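Local structure of Asp/Glu-specific dipeptidyl-peptidase (Flavobacterium psychrophilum, 5JXF) at residues Gln37-Trp41 with Asn655-Gly659; Thr289-Leu293 with Ile577-Ala581; Asn415-Leu419 with Asp463-Phe467; Ile499-Leu505 with Asp529-Phe534. The protein removes dipeptides from the N-terminus of oligopeptides, acting as a serine-type peptidase with strict preference for aspartate or glutamate at the P1 position. One frame throughout, in Å; residues are numbered along the deposited sequence.

The four contacts form two pairs. Interactions 1 and 2 have centres 10 Å apart and share packing: Gly39 CA lies 3.5 Å from Phe578 CD1, and His656 CE1 lies 3.4 Å from Glu291 OE2. Interaction 1 runs directly into the P1 pocket, since Thr657, Thr658 and Gly659 belong to the pocket of the bound aspartic acid; in interaction 2 the side chain of Thr289 is about 10 Å from that ligand. Interactions 3 and 4, whose centres are 12 Å apart, belong to the helical region and meet through Tyr500, which packs against Leu418 and Glu464. Between interactions 1 and 3 the centres are 36 Å apart, on opposite sides of the chain's centre.

Interaction 1 of 4, residues Gln37-Trp41 with Asn655-Gly659; sequences QGGMW and NHTTG. With ASP (aspartic acid), chain F.
A backbone amide enters the plane of an imidazole here: Gly39 N donates to His656 ND1 over 3.1 Å with an N-H...N angle of 156°, lying only 6° out of the ring plane. His656 CG is trans to its own N (chi1 -171°), and the ring thereby extends toward the glycine pair. Because ND1 accepts this bond and NE2 is bound to the carbonyl of Ser687, the ring is probably neutral with its proton on NE2. One face receives the Met40 methyl, a CH-pi contact with CE 3.7 Å from the ring centroid, while SD lies farther off above the same face. The extended Met40 chain carries CE on to Thr658 CG2 at 3.8 Å. A CB on Gly38 would fall about 2.9 Å from His656 ND1, and the backbone angles of Gly39 also call for glycine. Replacing His656 by an alanine would probably leave the Gly39 N-H without its acceptor and the Met40 methyl without the ring it covers. Thr658 OG1 bonds Asp688, and Gly659 CA comes 3.1 Å from O of the bound aspartic acid, tying the contact to the P1 pocket. The 655-659 loop joins strands 648-653 and 665-667, its threonines touch strand 673-680, and Trp41 pairs with Val587 of strand 586-591 while packing on helix 49-57.

Interaction 2 of 4, residues Thr289-Leu293 with Ile577-Ala581; sequences TQEYL and IFPDA
Tyr292 reaches across to the backbone of Phe578, where its hydroxyl donates to the carbonyl O at 2.6 Å. The hydroxyl lies in the carbonyl plane, on a lone pair, with a C=O...O angle of 137°. It also sits over one face of the Phe578 ring, 3.7 Å above the plane and displaced toward the rim. Phe578 holds CG between its backbone N and carbonyl carbon (chi1 58°), folding the ring back over that hydroxyl. A second bond runs the same way, from 289-293 to 577-581: Asp580 OD1 accepts from Glu291 N at 2.9 Å, with an N-H...O angle of 161°, and is met on its syn side slightly out of the carboxylate plane. The other oxygen, Asp580 OD2, lies in the plane of the tyrosine ring at its edge, 3.7 Å from Tyr292 CD2. Thr289 O is an acceptor too, so its 3.0 Å approach to Asp580 OD1 is no bond.

Apolar packing fills in between. Glu291 CG meets Phe578 CZ at 3.6 Å, and Thr289 CB lies 3.9 Å from Ala581 CB. Outside the two loops, Arg586 binds the carbonyls of Pro579 and Asp580, whereas Lys364 takes those of Glu291 and Leu293. The join thus connects the approach to helix 295-325 with the loop entering strand 586-591. With a carbonyl oxygen beside it and Glu291 OE2 5.5 Å from OD1, the buried Asp580 carboxylate would tend toward a raised pKa, an effect that the amide of Glu291 would partly offset.

Interaction 3 of 4, residues Asn415-Leu419 with Asp463-Phe467; sequences NTELL and DEKVF
Leu418 N donates to Asp463 OD2 over 2.9 Å, with an N-H...O angle of 140°, and the Tyr500 hydroxyl is probably hydrogen-bonded to the same oxygen, though its refined distance is too short to trust. The setting is helical packing in which a carboxylate from helix 460-477 meets the N-terminal turn of helix 417-435. Thr416 occupies the N-cap position, yet its side chain makes no capping bond, and its OG1 is bound instead to the carbonyl of Val411. Asp463 supplies acceptors to the first turn from across the contact, using one oxygen for each of two successive amides. Leu418 N approaches OD2 from above the carboxylate plane, whereas Glu417 N meets OD1 on the syn side, somewhat out of plane. The refined Glu417 N to Asp463 OD1 distance of 2.5 Å is shorter than usual and its exact value is doubtful. With CG trans to the backbone N (chi1 -171°), Asp463 directs its carboxylate at this turn, where the helix dipole would probably favour the charged form.

Glu417 adds a like charge, its OE2 lying 3.7 Å from Asp463 OD1, with the two carboxylate planes 65° apart. That proximity is probably eased by Lys337, which forms a salt bridge with Glu417 OE1, and by Tyr334, bound to OE2. Farther along, Phe467 turns a ring edge to helix 417-435. Thr416 CG2 lies in the plane of the ring, 3.7 Å from Phe467 CD1, and Leu419, crossing the phenylalanine at about a right angle, brings CD2 to 3.6 Å from Phe467 CE1.

Interaction 4 of 4, residues Ile499-Leu505 with Asp529-Phe534; sequences IYSKSKL and DKGYAF
Ser503 and Gly531 bring their CA atoms to 5.0 Å, where the irregular 499-505 loop meets the first turn of helix 530-545. Asp529 is the N-cap of that helix, and Ser503 forms an ST turn, its OG accepting from Leu505 N at 3.2 Å. The two motifs interlock, because Ser503 OG donates to Asp529 OD1 over 3.1 Å on the syn lone pair. From the anti side Gly531 N gives the same oxygen a capping bond of 2.7 Å, and Tyr532 N adds a weak one. Asp529 OD2 turns its syn lone pair to Lys504 N at 2.8 Å, with an N-H...O angle of 150°. Asp529 CG lies trans to N (chi1 -170°), a setting that lets one carboxylate serve both loop and helix. Without this carboxylate, as with an alanine here, Lys504 N would probably lose its acceptor and the helix start its cap. Gly531 suits the close approach, since a CB there would fall about 2.5 Å from Ser503 OG. Beside it the branch methyl of Ile499, CG2, rests 3.7 Å from Lys530 O, while Ile499 CD1 lies 4.5 Å from Phe534 CD2.

Interaction 1 of 4, residues Gln37-Trp41 with Asn655-Gly659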
# COMPACT_ATOMS: atom_id res chain seq x y z
N GLN A 37 -5.81 -19.84 -20.82
CA GLN A 37 -6.60 -19.51 -19.65
C GLN A 37 -7.41 -18.24 -19.88
O GLN A 37 -7.02 -17.40 -20.71
CB GLN A 37 -5.68 -19.36 -18.44
CG GLN A 37 -4.98 -20.64 -17.99
CD GLN A 37 -5.95 -21.69 -17.46
OE1 GLN A 37 -6.29 -21.68 -16.27
NE2 GLN A 37 -6.37 -22.59 -18.32
N GLY A 38 -8.51 -18.09 -19.14
CA GLY A 38 -9.43 -16.97 -19.30
C GLY A 38 -10.36 -17.12 -20.49
O GLY A 38 -10.86 -18.22 -20.75
N GLY A 39 -10.60 -16.04 -21.22
CA GLY A 39 -11.33 -16.14 -22.48
C GLY A 39 -12.48 -15.17 -22.69
O GLY A 39 -13.15 -14.78 -21.74
N MET A 40 -12.70 -14.77 -23.95
CA MET A 40 -13.78 -13.87 -24.31
C MET A 40 -14.49 -14.44 -25.54
O MET A 40 -13.98 -14.37 -26.66
CB MET A 40 -13.27 -12.45 -24.60
CG MET A 40 -12.33 -11.88 -23.54
SD MET A 40 -11.42 -10.40 -24.06
CE MET A 40 -10.85 -9.77 -22.46
N TRP A 41 -15.68 -14.99 -25.32
CA TRP A 41 -16.31 -15.88 -26.30
C TRP A 41 -17.42 -15.21 -27.12
O TRP A 41 -18.19 -14.41 -26.61
CB TRP A 41 -16.87 -17.12 -25.58
CG TRP A 41 -15.81 -17.73 -24.71
CD1 TRP A 41 -15.64 -17.54 -23.37
CD2 TRP A 41 -14.75 -18.59 -25.13
NE1 TRP A 41 -14.55 -18.25 -22.92
CE2 TRP A 41 -13.98 -18.90 -23.99
CE3 TRP A 41 -14.37 -19.13 -26.37
CZ2 TRP A 41 -12.86 -19.73 -24.04
CZ3 TRP A 41 -13.27 -19.96 -26.42
CH2 TRP A 41 -12.52 -20.25 -25.27
N ASN A 655 -13.53 -13.32 -14.09
CA ASN A 655 -13.93 -13.03 -15.46
C ASN A 655 -12.82 -12.29 -16.21
O ASN A 655 -12.17 -11.42 -15.67
CB ASN A 655 -15.21 -12.18 -15.49
CG ASN A 655 -16.32 -12.77 -14.66
OD1 ASN A 655 -16.97 -13.72 -15.06
ND2 ASN A 655 -16.56 -12.18 -13.49
N HIS A 656 -12.63 -12.64 -17.47
CA HIS A 656 -11.59 -12.03 -18.27
C HIS A 656 -12.16 -10.84 -19.03
O HIS A 656 -12.98 -11.01 -19.93
CB HIS A 656 -11.00 -13.06 -19.24
CG HIS A 656 -9.78 -12.58 -19.98
ND1 HIS A 656 -9.21 -13.30 -21.01
CD2 HIS A 656 -9.03 -11.46 -19.84
CE1 HIS A 656 -8.16 -12.64 -21.47
NE2 HIS A 656 -8.03 -11.52 -20.78
N THR A 657 -11.71 -9.64 -18.67
CA THR A 657 -12.16 -8.39 -19.28
C THR A 657 -11.02 -7.53 -19.79
O THR A 657 -9.85 -7.83 -19.54
CB THR A 657 -12.98 -7.55 -18.28
OG1 THR A 657 -12.20 -7.35 -17.09
CG2 THR A 657 -14.29 -8.24 -17.91
N THR A 658 -11.36 -6.45 -20.49
CA THR A 658 -10.35 -5.46 -20.90
C THR A 658 -11.11 -4.15 -21.14
O THR A 658 -12.32 -4.11 -20.94
CB THR A 658 -9.54 -5.96 -22.15
OG1 THR A 658 -8.45 -5.08 -22.44
CG2 THR A 658 -10.43 -6.08 -23.37
N GLY A 659 -10.42 -3.09 -21.55
CA GLY A 659 -11.09 -1.83 -21.84
C GLY A 659 -12.19 -2.06 -22.91
O GLY A 659 -11.95 -2.77 -23.89
N ASP F . -11.69 0.44 -17.12
CA ASP F . -11.67 -0.30 -18.39
C ASP F . -12.65 0.21 -19.43
O ASP F . -13.33 -0.58 -20.10
CB ASP F . -11.92 -1.80 -18.14
CG ASP F . -10.66 -2.56 -17.79
OD1 ASP F . -9.56 -2.09 -18.13
OD2 ASP F . -10.75 -3.66 -17.19

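Interaction 2 of 4, residues Thr289-Leu293 with Ile577-Ala581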
# COMPACT_ATOMS: atom_id res chain seq x y z
N THR A 289 -7.30 -7.10 -27.46
CA THR A 289 -6.53 -8.10 -26.74
C THR A 289 -5.51 -8.71 -27.69
O THR A 289 -5.74 -8.74 -28.89
CB THR A 289 -7.49 -9.14 -26.10
OG1 THR A 289 -7.62 -8.87 -24.69
CG2 THR A 289 -7.06 -10.55 -26.34
N GLN A 290 -4.35 -9.13 -27.15
CA GLN A 290 -3.30 -9.74 -27.97
C GLN A 290 -2.67 -10.92 -27.25
O GLN A 290 -1.52 -10.85 -26.85
CB GLN A 290 -2.20 -8.71 -28.29
CG GLN A 290 -2.70 -7.46 -28.96
CD GLN A 290 -1.59 -6.51 -29.34
OE1 GLN A 290 -1.23 -6.40 -30.52
NE2 GLN A 290 -1.06 -5.79 -28.36
N GLU A 291 -3.42 -12.00 -27.06
CA GLU A 291 -2.94 -13.11 -26.24
C GLU A 291 -1.92 -13.97 -26.97
O GLU A 291 -1.25 -14.80 -26.35
CB GLU A 291 -4.10 -14.00 -25.78
CG GLU A 291 -5.19 -13.30 -24.98
CD GLU A 291 -4.69 -12.65 -23.70
OE1 GLU A 291 -3.62 -13.04 -23.19
OE2 GLU A 291 -5.37 -11.72 -23.23
N TYR A 292 -1.80 -13.77 -28.27
CA TYR A 292 -1.04 -14.71 -29.08
C TYR A 292 0.21 -14.11 -29.72
O TYR A 292 0.65 -14.56 -30.78
CB TYR A 292 -1.96 -15.29 -30.14
CG TYR A 292 -3.24 -15.80 -29.53
CD1 TYR A 292 -3.25 -16.97 -28.78
CD2 TYR A 292 -4.44 -15.10 -29.67
CE1 TYR A 292 -4.41 -17.44 -28.21
CE2 TYR A 292 -5.61 -15.56 -29.09
CZ TYR A 292 -5.58 -16.73 -28.36
OH TYR A 292 -6.73 -17.21 -27.79
N LEU A 293 0.78 -13.10 -29.07
CA LEU A 293 1.95 -12.43 -29.60
C LEU A 293 3.18 -13.31 -29.49
O LEU A 293 3.23 -14.24 -28.69
CB LEU A 293 2.18 -11.11 -28.87
CG LEU A 293 1.23 -9.97 -29.24
CD1 LEU A 293 1.53 -8.73 -28.42
CD2 LEU A 293 1.30 -9.67 -30.73
N ILE A 577 -8.88 -21.95 -27.40
CA ILE A 577 -8.44 -20.75 -28.09
C ILE A 577 -9.63 -19.86 -28.43
O ILE A 577 -10.60 -20.30 -29.04
CB ILE A 577 -7.63 -21.08 -29.35
CG1 ILE A 577 -6.17 -21.36 -28.96
CG2 ILE A 577 -7.65 -19.92 -30.33
CD1 ILE A 577 -5.31 -21.85 -30.08
N PHE A 578 -9.55 -18.62 -27.97
CA PHE A 578 -10.59 -17.63 -28.21
C PHE A 578 -10.01 -16.51 -29.06
O PHE A 578 -8.83 -16.23 -28.98
CB PHE A 578 -11.13 -17.08 -26.88
CG PHE A 578 -10.09 -16.46 -26.00
CD1 PHE A 578 -9.31 -17.24 -25.16
CD2 PHE A 578 -9.90 -15.08 -25.98
CE1 PHE A 578 -8.36 -16.66 -24.32
CE2 PHE A 578 -8.95 -14.49 -25.14
CZ PHE A 578 -8.18 -15.28 -24.32
N PRO A 579 -10.86 -15.87 -29.88
CA PRO A 579 -10.40 -14.76 -30.71
C PRO A 579 -10.04 -13.55 -29.86
O PRO A 579 -10.69 -13.31 -28.84
CB PRO A 579 -11.61 -14.46 -31.59
CG PRO A 579 -12.76 -14.94 -30.81
CD PRO A 579 -12.28 -16.17 -30.11
N ASP A 580 -9.04 -12.79 -30.29
CA ASP A 580 -8.62 -11.58 -29.59
C ASP A 580 -9.82 -10.65 -29.54
O ASP A 580 -10.67 -10.72 -30.42
CB ASP A 580 -7.43 -10.91 -30.30
CG ASP A 580 -6.05 -11.51 -29.89
OD1 ASP A 580 -5.80 -11.75 -28.69
OD2 ASP A 580 -5.20 -11.71 -30.79
N ALA A 581 -9.92 -9.79 -28.54
CA ALA A 581 -11.01 -8.83 -28.51
C ALA A 581 -10.87 -7.88 -29.70
O ALA A 581 -9.75 -7.58 -30.12
CB ALA A 581 -11.03 -8.04 -27.19

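Interaction 3 of 4, residues Asn415-Leu419 with Asp463-Phe467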
# COMPACT_ATOMS: atom_id res chain seq x y z
N ASN A 415 -1.22 14.71 -26.45
CA ASN A 415 -1.08 15.41 -25.17
C ASN A 415 -0.94 16.94 -25.21
O ASN A 415 -1.37 17.62 -24.28
CB ASN A 415 0.11 14.85 -24.41
CG ASN A 415 -0.12 13.43 -23.96
OD1 ASN A 415 -0.59 13.19 -22.84
ND2 ASN A 415 0.22 12.48 -24.81
N THR A 416 -0.32 17.46 -26.26
CA THR A 416 -0.22 18.91 -26.44
C THR A 416 -1.33 19.39 -27.36
O THR A 416 -1.32 19.12 -28.57
CB THR A 416 1.12 19.31 -27.04
OG1 THR A 416 2.17 18.60 -26.37
CG2 THR A 416 1.31 20.81 -26.88
N GLU A 417 -2.29 20.12 -26.80
CA GLU A 417 -3.54 20.40 -27.49
C GLU A 417 -3.38 21.36 -28.67
O GLU A 417 -4.14 21.28 -29.64
CB GLU A 417 -4.58 20.94 -26.49
CG GLU A 417 -4.95 19.94 -25.40
CD GLU A 417 -5.89 20.50 -24.34
OE1 GLU A 417 -7.09 20.18 -24.39
OE2 GLU A 417 -5.42 21.26 -23.45
N LEU A 418 -2.38 22.24 -28.62
CA LEU A 418 -2.14 23.16 -29.73
C LEU A 418 -1.50 22.43 -30.92
O LEU A 418 -1.88 22.67 -32.06
CB LEU A 418 -1.25 24.33 -29.29
CG LEU A 418 -0.89 25.33 -30.40
CD1 LEU A 418 -1.03 26.76 -29.91
CD2 LEU A 418 0.52 25.09 -30.94
N LEU A 419 -0.54 21.57 -30.63
CA LEU A 419 0.10 20.74 -31.65
C LEU A 419 -0.94 19.81 -32.27
O LEU A 419 -0.89 19.49 -33.46
CB LEU A 419 1.24 19.92 -31.05
CG LEU A 419 2.34 20.68 -30.30
CD1 LEU A 419 3.44 19.72 -29.88
CD2 LEU A 419 2.92 21.80 -31.16
N ASP A 463 -1.88 24.46 -21.54
CA ASP A 463 -1.36 23.71 -22.68
C ASP A 463 0.08 24.10 -23.01
O ASP A 463 0.85 23.31 -23.54
CB ASP A 463 -2.24 23.91 -23.92
CG ASP A 463 -1.86 22.98 -25.06
OD1 ASP A 463 -2.00 21.75 -24.87
OD2 ASP A 463 -1.43 23.47 -26.14
N GLU A 464 0.44 25.32 -22.66
CA GLU A 464 1.77 25.81 -22.93
C GLU A 464 2.80 25.28 -21.93
O GLU A 464 3.94 25.01 -22.30
CB GLU A 464 1.73 27.33 -22.92
CG GLU A 464 3.06 28.05 -23.15
CD GLU A 464 2.85 29.55 -23.31
OE1 GLU A 464 1.67 29.98 -23.32
OE2 GLU A 464 3.85 30.29 -23.39
N LYS A 465 2.40 25.11 -20.68
CA LYS A 465 3.30 24.51 -19.71
C LYS A 465 3.54 23.04 -20.06
O LYS A 465 4.68 22.57 -20.02
CB LYS A 465 2.77 24.67 -18.29
CG LYS A 465 2.69 26.13 -17.83
CD LYS A 465 3.99 26.58 -17.15
CE LYS A 465 4.31 28.03 -17.47
NZ LYS A 465 5.75 28.36 -17.31
N VAL A 466 2.49 22.32 -20.44
CA VAL A 466 2.67 20.93 -20.87
C VAL A 466 3.41 20.89 -22.21
O VAL A 466 4.18 19.96 -22.47
CB VAL A 466 1.32 20.16 -20.94
CG1 VAL A 466 0.39 20.78 -21.94
CG2 VAL A 466 1.54 18.71 -21.31
N PHE A 467 3.22 21.91 -23.06
CA PHE A 467 3.98 22.01 -24.31
C PHE A 467 5.47 22.16 -24.03
O PHE A 467 6.31 21.57 -24.71
CB PHE A 467 3.50 23.20 -25.17
CG PHE A 467 4.42 23.54 -26.33
CD1 PHE A 467 4.27 22.90 -27.55
CD2 PHE A 467 5.41 24.50 -26.21
CE1 PHE A 467 5.10 23.22 -28.62
CE2 PHE A 467 6.25 24.81 -27.26
CZ PHE A 467 6.09 24.17 -28.47

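Interaction 4 of 4, residues Ile499-Leu505 with Asp529-Phe534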
# COMPACT_ATOMS: atom_id res chain seq x y z
N ILE A 499 4.89 30.61 -28.48
CA ILE A 499 4.40 30.28 -29.82
C ILE A 499 2.88 30.31 -29.61
O ILE A 499 2.10 30.29 -30.55
CB ILE A 499 4.87 28.89 -30.34
CG1 ILE A 499 6.37 28.70 -30.13
CG2 ILE A 499 4.55 28.72 -31.81
CD1 ILE A 499 6.89 27.38 -30.70
N TYR A 500 2.50 30.36 -28.33
CA TYR A 500 1.13 30.63 -27.90
C TYR A 500 0.92 32.14 -27.91
O TYR A 500 -0.16 32.64 -27.57
CB TYR A 500 0.87 30.04 -26.51
CG TYR A 500 0.82 28.53 -26.51
CD1 TYR A 500 1.99 27.79 -26.60
CD2 TYR A 500 -0.39 27.85 -26.42
CE1 TYR A 500 1.96 26.41 -26.61
CE2 TYR A 500 -0.43 26.46 -26.44
CZ TYR A 500 0.75 25.75 -26.54
OH TYR A 500 0.75 24.37 -26.55
N SER A 501 1.97 32.86 -28.32
CA SER A 501 1.93 34.30 -28.54
C SER A 501 0.80 34.68 -29.45
O SER A 501 -0.19 35.29 -29.04
CB SER A 501 3.23 34.80 -29.17
OG SER A 501 3.70 33.90 -30.16
N LYS A 502 0.97 34.31 -30.71
CA LYS A 502 0.06 34.75 -31.75
C LYS A 502 -0.04 33.71 -32.85
O LYS A 502 -0.28 34.03 -34.01
CB LYS A 502 0.52 36.11 -32.27
CG LYS A 502 -0.52 37.27 -31.84
CD LYS A 502 -1.76 37.05 -32.64
CE LYS A 502 -2.64 38.35 -32.59
NZ LYS A 502 -3.63 38.05 -33.68
N SER A 503 0.16 32.46 -32.44
CA SER A 503 -0.51 31.37 -33.13
C SER A 503 -1.97 31.66 -32.92
O SER A 503 -2.38 32.12 -31.85
CB SER A 503 -0.14 29.99 -32.59
OG SER A 503 -1.04 29.01 -33.09
N LYS A 504 -2.75 31.39 -33.95
CA LYS A 504 -4.15 31.75 -33.96
C LYS A 504 -4.94 30.45 -33.67
O LYS A 504 -6.15 30.37 -33.82
CB LYS A 504 -4.47 32.46 -35.29
CG LYS A 504 -5.90 32.48 -35.79
CD LYS A 504 -6.29 33.79 -36.51
CE LYS A 504 -5.15 34.48 -37.21
NZ LYS A 504 -5.53 35.88 -37.55
N LEU A 505 -4.20 29.46 -33.17
CA LEU A 505 -4.77 28.19 -32.75
C LEU A 505 -5.12 28.22 -31.26
O LEU A 505 -5.84 27.34 -30.77
CB LEU A 505 -3.80 27.03 -33.04
CG LEU A 505 -3.41 26.82 -34.51
CD1 LEU A 505 -2.67 25.50 -34.74
CD2 LEU A 505 -4.63 26.90 -35.42
N ASP A 529 1.24 30.86 -40.04
CA ASP A 529 1.07 30.81 -38.59
C ASP A 529 2.25 30.12 -37.92
O ASP A 529 2.64 29.03 -38.33
CB ASP A 529 -0.23 30.08 -38.23
CG ASP A 529 -0.57 30.20 -36.76
OD1 ASP A 529 0.07 29.51 -35.94
OD2 ASP A 529 -1.50 30.97 -36.42
N LYS A 530 2.83 30.77 -36.91
CA LYS A 530 4.02 30.24 -36.25
C LYS A 530 3.75 28.90 -35.57
O LYS A 530 4.64 28.07 -35.44
CB LYS A 530 4.57 31.24 -35.23
CG LYS A 530 5.58 32.24 -35.80
CD LYS A 530 6.17 31.75 -37.13
CE LYS A 530 7.54 32.35 -37.41
NZ LYS A 530 7.73 33.65 -36.72
N GLY A 531 2.51 28.69 -35.14
CA GLY A 531 2.14 27.43 -34.54
C GLY A 531 2.13 26.30 -35.54
O GLY A 531 2.85 25.31 -35.39
N TYR A 532 1.32 26.43 -36.58
CA TYR A 532 1.22 25.39 -37.59
C TYR A 532 2.57 25.18 -38.29
O TYR A 532 2.89 24.07 -38.71
CB TYR A 532 0.14 25.72 -38.62
CG TYR A 532 0.06 24.71 -39.74
CD1 TYR A 532 -0.65 23.53 -39.59
CD2 TYR A 532 0.72 24.93 -40.95
CE1 TYR A 532 -0.72 22.59 -40.61
CE2 TYR A 532 0.66 24.01 -41.98
CZ TYR A 532 -0.06 22.84 -41.80
OH TYR A 532 -0.12 21.92 -42.82
N ALA A 533 3.34 26.25 -38.43
CA ALA A 533 4.68 26.14 -38.99
C ALA A 533 5.51 25.14 -38.19
O ALA A 533 6.17 24.27 -38.76
CB ALA A 533 5.37 27.50 -39.04
N PHE A 534 5.45 25.26 -36.86
CA PHE A 534 6.22 24.37 -36.01
C PHE A 534 5.75 22.92 -36.15
O PHE A 534 6.57 22.02 -36.32
CB PHE A 534 6.15 24.82 -34.55
CG PHE A 534 6.85 23.89 -33.60
CD1 PHE A 534 8.17 23.55 -33.80
CD2 PHE A 534 6.19 23.37 -32.51
CE1 PHE A 534 8.82 22.69 -32.94
CE2 PHE A 534 6.83 22.51 -31.64
CZ PHE A 534 8.15 22.17 -31.85